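Side-chain contacts in Arf-GAP with coiled-coil, ANK repeat and PH domain-containing protein 2 (Homo sapiens, PDB 6IF3), which acts as a GTPase-activating protein for the small GTPase ARF6, and uses its ankyrin repeats, the part described here, to interact with RAB35: residues 77-81 against 82-86; 125-128 against 129-133; 156-159 against 160-163. All coordinates share one frame; numbering follows the deposited sequence. Where two conformers were deposited one is given.

Interaction 1. Residues 77-81 against 82-86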
# COMPACT_ATOMS: atom_id res chain seq x y z
N GLN A 77 6.55 -18.87 -19.42
CA GLN A 77 7.37 -18.63 -18.22
C GLN A 77 6.51 -18.40 -16.99
O GLN A 77 7.03 -18.07 -15.91
CB GLN A 77 8.30 -17.43 -18.45
CG GLN A 77 9.53 -17.77 -19.32
CD GLN A 77 9.22 -17.74 -20.81
OE1 GLN A 77 8.36 -16.98 -21.26
NE2 GLN A 77 9.95 -18.56 -21.59
N GLY A 78 5.20 -18.58 -17.15
CA GLY A 78 4.23 -18.44 -16.07
C GLY A 78 3.87 -17.01 -15.72
O GLY A 78 3.33 -16.75 -14.62
N ARG A 79 4.15 -16.08 -16.64
CA ARG A 79 3.95 -14.66 -16.39
C ARG A 79 2.69 -14.16 -17.06
O ARG A 79 2.60 -14.26 -18.30
CB ARG A 79 5.16 -13.86 -16.91
CG ARG A 79 6.46 -14.25 -16.22
CD ARG A 79 7.68 -13.79 -16.99
NE ARG A 79 8.89 -14.07 -16.22
CZ ARG A 79 10.09 -14.27 -16.74
NH1 ARG A 79 10.27 -14.23 -18.06
NH2 ARG A 79 11.13 -14.50 -15.93
N GLY A 80 1.75 -13.60 -16.30
CA GLY A 80 0.53 -13.04 -16.84
C GLY A 80 0.65 -11.55 -17.09
O GLY A 80 1.71 -10.98 -16.91
N PRO A 81 -0.43 -10.92 -17.55
CA PRO A 81 -0.49 -9.49 -17.86
C PRO A 81 -0.05 -8.65 -16.65
O PRO A 81 0.71 -7.70 -16.85
CB PRO A 81 -1.97 -9.28 -18.19
CG PRO A 81 -2.37 -10.61 -18.85
CD PRO A 81 -1.64 -11.64 -18.00
N LEU A 82 -0.50 -8.98 -15.45
CA LEU A 82 -0.11 -8.17 -14.32
C LEU A 82 1.40 -8.24 -14.04
O LEU A 82 2.01 -7.22 -13.73
CB LEU A 82 -0.90 -8.58 -13.07
CG LEU A 82 -0.56 -7.84 -11.77
CD1 LEU A 82 -0.73 -6.33 -11.86
CD2 LEU A 82 -1.39 -8.43 -10.60
N HIS A 83 2.00 -9.42 -14.14
CA HIS A 83 3.47 -9.56 -14.01
C HIS A 83 4.18 -8.63 -14.99
O HIS A 83 5.06 -7.85 -14.63
CB HIS A 83 3.94 -11.00 -14.30
CG HIS A 83 5.44 -11.12 -14.47
ND1 HIS A 83 6.27 -11.61 -13.48
CD2 HIS A 83 6.24 -10.81 -15.52
CE1 HIS A 83 7.52 -11.59 -13.91
NE2 HIS A 83 7.53 -11.10 -15.14
N HIS A 84 3.81 -8.70 -16.25
CA HIS A 84 4.49 -7.89 -17.25
C HIS A 84 4.28 -6.40 -17.06
O HIS A 84 5.22 -5.62 -17.27
CB HIS A 84 4.02 -8.30 -18.68
CG HIS A 84 4.55 -9.64 -19.10
ND1 HIS A 84 5.88 -9.87 -19.36
CD2 HIS A 84 3.91 -10.83 -19.28
CE1 HIS A 84 6.05 -11.13 -19.71
NE2 HIS A 84 4.87 -11.73 -19.67
N ALA A 85 3.07 -5.99 -16.68
CA ALA A 85 2.82 -4.57 -16.45
C ALA A 85 3.65 -4.06 -15.28
O ALA A 85 4.15 -2.93 -15.28
CB ALA A 85 1.36 -4.33 -16.20
N THR A 86 3.80 -4.92 -14.26
CA THR A 86 4.62 -4.55 -13.10
C THR A 86 6.08 -4.38 -13.48
O THR A 86 6.72 -3.40 -13.12
CB THR A 86 4.47 -5.60 -11.99
OG1 THR A 86 3.10 -5.62 -11.58
CG2 THR A 86 5.35 -5.25 -10.75
O HOH W 1 0.66 -11.88 -13.68

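Interaction 2. Residues 125-128 against 129-133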
# COMPACT_ATOMS: atom_id res chain seq x y z
N ASP A 125 4.62 3.70 -6.36
CA ASP A 125 3.25 3.75 -6.86
C ASP A 125 2.70 2.34 -7.07
O ASP A 125 1.55 2.07 -6.71
CB ASP A 125 3.17 4.54 -8.18
CG ASP A 125 3.29 6.03 -7.97
OD1 ASP A 125 3.20 6.50 -6.81
OD2 ASP A 125 3.44 6.76 -8.97
N ILE A 126 3.49 1.45 -7.68
CA ILE A 126 2.93 0.14 -7.97
C ILE A 126 2.85 -0.68 -6.68
O ILE A 126 1.89 -1.43 -6.49
CB ILE A 126 3.73 -0.59 -9.07
CG1 ILE A 126 3.53 0.17 -10.39
CG2 ILE A 126 3.21 -2.02 -9.26
CD1 ILE A 126 4.13 -0.50 -11.64
N VAL A 127 3.81 -0.54 -5.78
CA VAL A 127 3.68 -1.25 -4.50
C VAL A 127 2.41 -0.78 -3.79
O VAL A 127 1.67 -1.59 -3.21
CB VAL A 127 4.91 -1.04 -3.60
CG1 VAL A 127 4.64 -1.54 -2.20
CG2 VAL A 127 6.15 -1.73 -4.22
N THR A 128 2.16 0.53 -3.81
CA THR A 128 0.97 1.08 -3.16
C THR A 128 -0.34 0.48 -3.73
O THR A 128 -1.20 0.04 -2.96
CB THR A 128 0.93 2.59 -3.28
OG1 THR A 128 2.03 3.14 -2.53
CG2 THR A 128 -0.41 3.18 -2.71
N LEU A 129 -0.46 0.41 -5.05
CA LEU A 129 -1.65 -0.19 -5.67
C LEU A 129 -1.79 -1.67 -5.28
O LEU A 129 -2.89 -2.13 -4.95
CB LEU A 129 -1.62 -0.08 -7.20
CG LEU A 129 -1.64 1.36 -7.75
CD1 LEU A 129 -1.61 1.28 -9.29
CD2 LEU A 129 -2.88 2.14 -7.28
N LEU A 130 -0.69 -2.43 -5.35
CA LEU A 130 -0.74 -3.85 -5.01
C LEU A 130 -1.12 -4.04 -3.54
O LEU A 130 -1.94 -4.90 -3.24
CB LEU A 130 0.62 -4.53 -5.28
CG LEU A 130 0.99 -4.66 -6.77
CD1 LEU A 130 2.45 -5.10 -6.96
CD2 LEU A 130 0.10 -5.70 -7.45
N ARG A 131 -0.54 -3.24 -2.64
CA ARG A 131 -0.82 -3.40 -1.22
C ARG A 131 -2.24 -2.97 -0.89
O ARG A 131 -2.89 -3.62 -0.10
CB ARG A 131 0.18 -2.61 -0.38
CG ARG A 131 1.60 -3.15 -0.47
CD ARG A 131 2.12 -3.68 0.85
NE ARG A 131 3.40 -4.37 0.70
CZ ARG A 131 4.57 -3.89 1.12
NH1 ARG A 131 4.63 -2.72 1.71
NH2 ARG A 131 5.68 -4.59 0.95
N LEU A 132 -2.72 -1.89 -1.51
CA LEU A 132 -4.10 -1.45 -1.19
C LEU A 132 -5.15 -2.43 -1.76
O LEU A 132 -6.20 -2.65 -1.16
CB LEU A 132 -4.35 -0.03 -1.70
CG LEU A 132 -3.51 0.97 -0.87
CD1 LEU A 132 -3.88 2.38 -1.23
CD2 LEU A 132 -3.60 0.75 0.68
N ALA A 133 -4.83 -3.06 -2.89
CA ALA A 133 -5.71 -4.12 -3.40
C ALA A 133 -5.71 -5.34 -2.47
O ALA A 133 -6.76 -5.98 -2.30
CB ALA A 133 -5.29 -4.52 -4.80

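Interaction 3. Residues 156-159 against 160-163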
# COMPACT_ATOMS: atom_id res chain seq x y z
N ASP A 156 -10.53 2.88 -2.71
CA ASP A 156 -10.76 3.28 -4.10
C ASP A 156 -9.39 3.40 -4.80
O ASP A 156 -8.79 4.49 -4.80
CB ASP A 156 -11.52 4.60 -4.11
CG ASP A 156 -11.94 5.06 -5.51
OD1 ASP A 156 -11.43 4.53 -6.53
OD2 ASP A 156 -12.82 5.96 -5.58
N ILE A 157 -8.87 2.33 -5.38
CA ILE A 157 -7.48 2.43 -5.85
C ILE A 157 -7.43 3.25 -7.15
O ILE A 157 -6.35 3.76 -7.50
CB ILE A 157 -6.81 1.06 -6.03
CG1 ILE A 157 -7.55 0.23 -7.09
CG2 ILE A 157 -6.76 0.31 -4.68
CD1 ILE A 157 -6.74 -1.00 -7.53
N PHE A 158 -8.56 3.39 -7.85
CA PHE A 158 -8.54 4.32 -8.99
C PHE A 158 -8.25 5.73 -8.53
O PHE A 158 -7.49 6.48 -9.16
CB PHE A 158 -9.85 4.31 -9.77
CG PHE A 158 -9.92 5.42 -10.79
CD1 PHE A 158 -9.21 5.33 -11.98
CD2 PHE A 158 -10.67 6.58 -10.53
CE1 PHE A 158 -9.26 6.39 -12.91
CE2 PHE A 158 -10.71 7.63 -11.45
CZ PHE A 158 -10.00 7.53 -12.65
N ARG A 159 -8.91 6.14 -7.44
CA ARG A 159 -8.69 7.47 -6.91
C ARG A 159 -7.22 7.64 -6.54
O ARG A 159 -6.61 8.68 -6.83
CB ARG A 159 -9.56 7.72 -5.67
CG ARG A 159 -9.49 9.20 -5.22
CD ARG A 159 -10.35 9.42 -4.01
NE ARG A 159 -10.51 10.84 -3.71
CZ ARG A 159 -11.30 11.30 -2.75
NH1 ARG A 159 -11.98 10.43 -2.00
NH2 ARG A 159 -11.44 12.61 -2.56
N ASP A 160 -6.65 6.61 -5.93
CA ASP A 160 -5.21 6.65 -5.58
C ASP A 160 -4.30 6.68 -6.82
O ASP A 160 -3.23 7.30 -6.78
CB ASP A 160 -4.85 5.45 -4.73
CG ASP A 160 -5.63 5.42 -3.44
OD1 ASP A 160 -5.86 6.50 -2.88
OD2 ASP A 160 -6.05 4.33 -3.00
N PHE A 161 -4.73 6.01 -7.89
CA PHE A 161 -3.99 5.99 -9.14
C PHE A 161 -4.08 7.35 -9.85
O PHE A 161 -3.14 7.76 -10.57
CB PHE A 161 -4.52 4.86 -10.07
CG PHE A 161 -4.07 5.02 -11.48
CD1 PHE A 161 -2.73 4.90 -11.80
CD2 PHE A 161 -4.98 5.41 -12.49
CE1 PHE A 161 -2.27 5.15 -13.09
CE2 PHE A 161 -4.52 5.65 -13.77
CZ PHE A 161 -3.18 5.50 -14.07
N SER A 162 -5.21 8.05 -9.68
CA SER A 162 -5.55 9.17 -10.56
C SER A 162 -4.50 10.30 -10.59
O SER A 162 -4.42 11.02 -11.57
CB SER A 162 -6.93 9.77 -10.19
OG SER A 162 -6.95 10.44 -8.93
N GLN A 163 -3.66 10.43 -9.56
CA GLN A 163 -2.63 11.47 -9.61
C GLN A 163 -1.22 10.90 -9.71
O GLN A 163 -0.24 11.65 -9.65
CB GLN A 163 -2.73 12.40 -8.39
CG GLN A 163 -4.03 13.18 -8.31
CD GLN A 163 -4.20 14.29 -9.35
OE1 GLN A 163 -3.48 14.38 -10.34
NE2 GLN A 163 -5.18 15.15 -9.12

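Interaction 1. Residues 77-81 against 82-86
Arg79 and His83 owe their CH-pi contact to two first torsions. In His83, CG is anti to the backbone N (chi1 168°), which turns the imidazole back toward the loop. In Arg79, CG is anti to the carbonyl carbon, and the chain then runs extended to NE. The arginine methylenes therefore pass over one face of the imidazole. Arg79 CG lies 3.5 Å from the centroid of the His83 ring, only 9° off the ring normal. Arg79 CD also lies over this face, 3.3 Å from His83 NE2. The guanidinium is turned 19° from the imidazole plane. Arg79 NE does not bond to His83; its salt bridge goes to Asp108.

The second histidine touches the root of the same arginine. Arg79 CB lies 3.5 Å from His84 NE2. Asp75 holds both the loop and the helix, its OD1 accepting from Arg79 N and its OD2 bonded to His84 NE2.

Gly80 is the N-cap of helix 81-88. Its O accepts from His84 N at 3.2 Å, and Pro81 O accepts from Ala85 N at 2.9 Å. A water accepts from His83 N at 2.8 Å and more weakly from Gly80 N, so it bridges the loop and the first turn. One turn on, Thr86 OG1 donates to Leu82 O at 2.9 Å. Thr86 N reaches the same oxygen from the opposite face of its carbonyl plane.

Pro81 is buried against Leu49 and Phe97, and Leu82 against Pro114. The run Gly80-Pro81-Leu82-His83 is the second ankyrin repeat's version of the TPLH signature. It starts the first helix of the repeat, and the loop before it belongs to the hairpin-like connection characteristic of the ankyrin fold.

Interaction 2. Residues 125-128 against 129-133
Val127 and Arg131 lie side by side on helix 124-141 and point the same way. Val127 CG1 is 3.9 Å from Arg131 CG. In one of its two conformers the arginine chain bends at chi2 (-116°) and brings its guanidinium back over the valine. Val127 CG1 then sits 4.0 Å from the guanidinium plane, over its centre.

Two more pairs repeat this spacing of one turn. Ile126 CG2 meets Leu130 CD1 at 3.9 Å, branch against branch. Thr128 CG2 meets Leu132 CD1 at 3.9 Å, again with both side chains pointing the same way. In Thr128, CG2 is anti to the backbone N, while OG1 lies beside that N and is bonded to Ala124 O. The methyl thus faces Leu132 and the hydroxyl is satisfied within the helix.

Ile126 also packs on Val94 and Ala118, and Leu132 on Ile157. Leu129 N bonds to Asp125 O at 3.1 Å, and Arg131 N to Val127 O at 2.8 Å.

Arg131 NH1 and Asp125 OD1 bond to the chain of another protein. This part of the third repeat thus joins an apolar inner face to a binding surface that is part polar and part apolar. In that arginine conformer, aliphatic carbon covers one side of the guanidinium.

Interaction 3. Residues 156-159 against 160-163
Asp160 carries the tight side of this short helix through its contacts with Asp156 and Ile157. Asp160 N donates to Asp156 O at 3.2 Å. Next to it, Phe161 N donates to Ile157 O at 2.8 Å. The Asp160 side chain has CG anti to the carbonyl carbon (chi1 -60°). It folds back along the helix, so that Asp160 OD2 lies 3.3 Å from Asp156 O. Both oxygens are acceptors and do not bond. Ile157 and Asp160 are both buried. Ile157 rests on Leu98 and Leu132, and Asp160 also touches Leu132.

The N-terminal end is closed by a side chain. Asp156 is the N-cap, and its OD1 accepts from Arg159 N at 3.1 Å. The N-H meets this oxygen from above the carboxylate plane, not within it.

The other side is looser. Phe158 is exposed, and the two phenylalanines come together only at CD1 of Phe158 and CD2 of Phe161, 4.3 Å apart. Phe158 CD1 lies at the edge of the Phe161 ring, near its plane. The Phe161 ring itself leads away to Thr91 and Cys95. Arg159 is exposed too, its chain extended away from the helix. Ser162 makes the one firm side-chain bond here. Its OG stands between the backbone N and the carbonyl carbon (chi1 69°) and donates to Arg159 O at 2.8 Å. Ser162 N adds only weak bonds, to Phe158 O and to Arg159 O.

Two carboxylates thus do different work. That of Asp156 ties down a backbone N-H at the start of the helix. That of Asp160 finds its partners outside this helix: OD1 forms a salt bridge with a basic side chain of another protein's chain and a hydrogen bond with a polar side chain of that chain. The basic partner probably stabilises the ionised form of Asp160, offsetting the nearby Asp156 O.

The three contacts follow one another along the chain. Interaction 1 belongs to the second ankyrin repeat and interaction 2 to the third. Their centres are 16 Å apart, and they touch where Thr86 CG2 meets Ile126 CG2 at 4.2 Å. Interaction 3 lies on the helix that follows 124-141. It packs on interaction 2 with centres 10 Å apart; Leu132 CD1 is 3.4 Å from Asp160 OD2. Interactions 1 and 3 do not touch, their nearest atoms being about 9 Å apart. The other protein chain reaches interactions 2 and 3 but not interaction 1. The surface offered to that chain thus combines an ankyrin repeat with helix 157-161, consistent with the role of the repeats in binding RAB35.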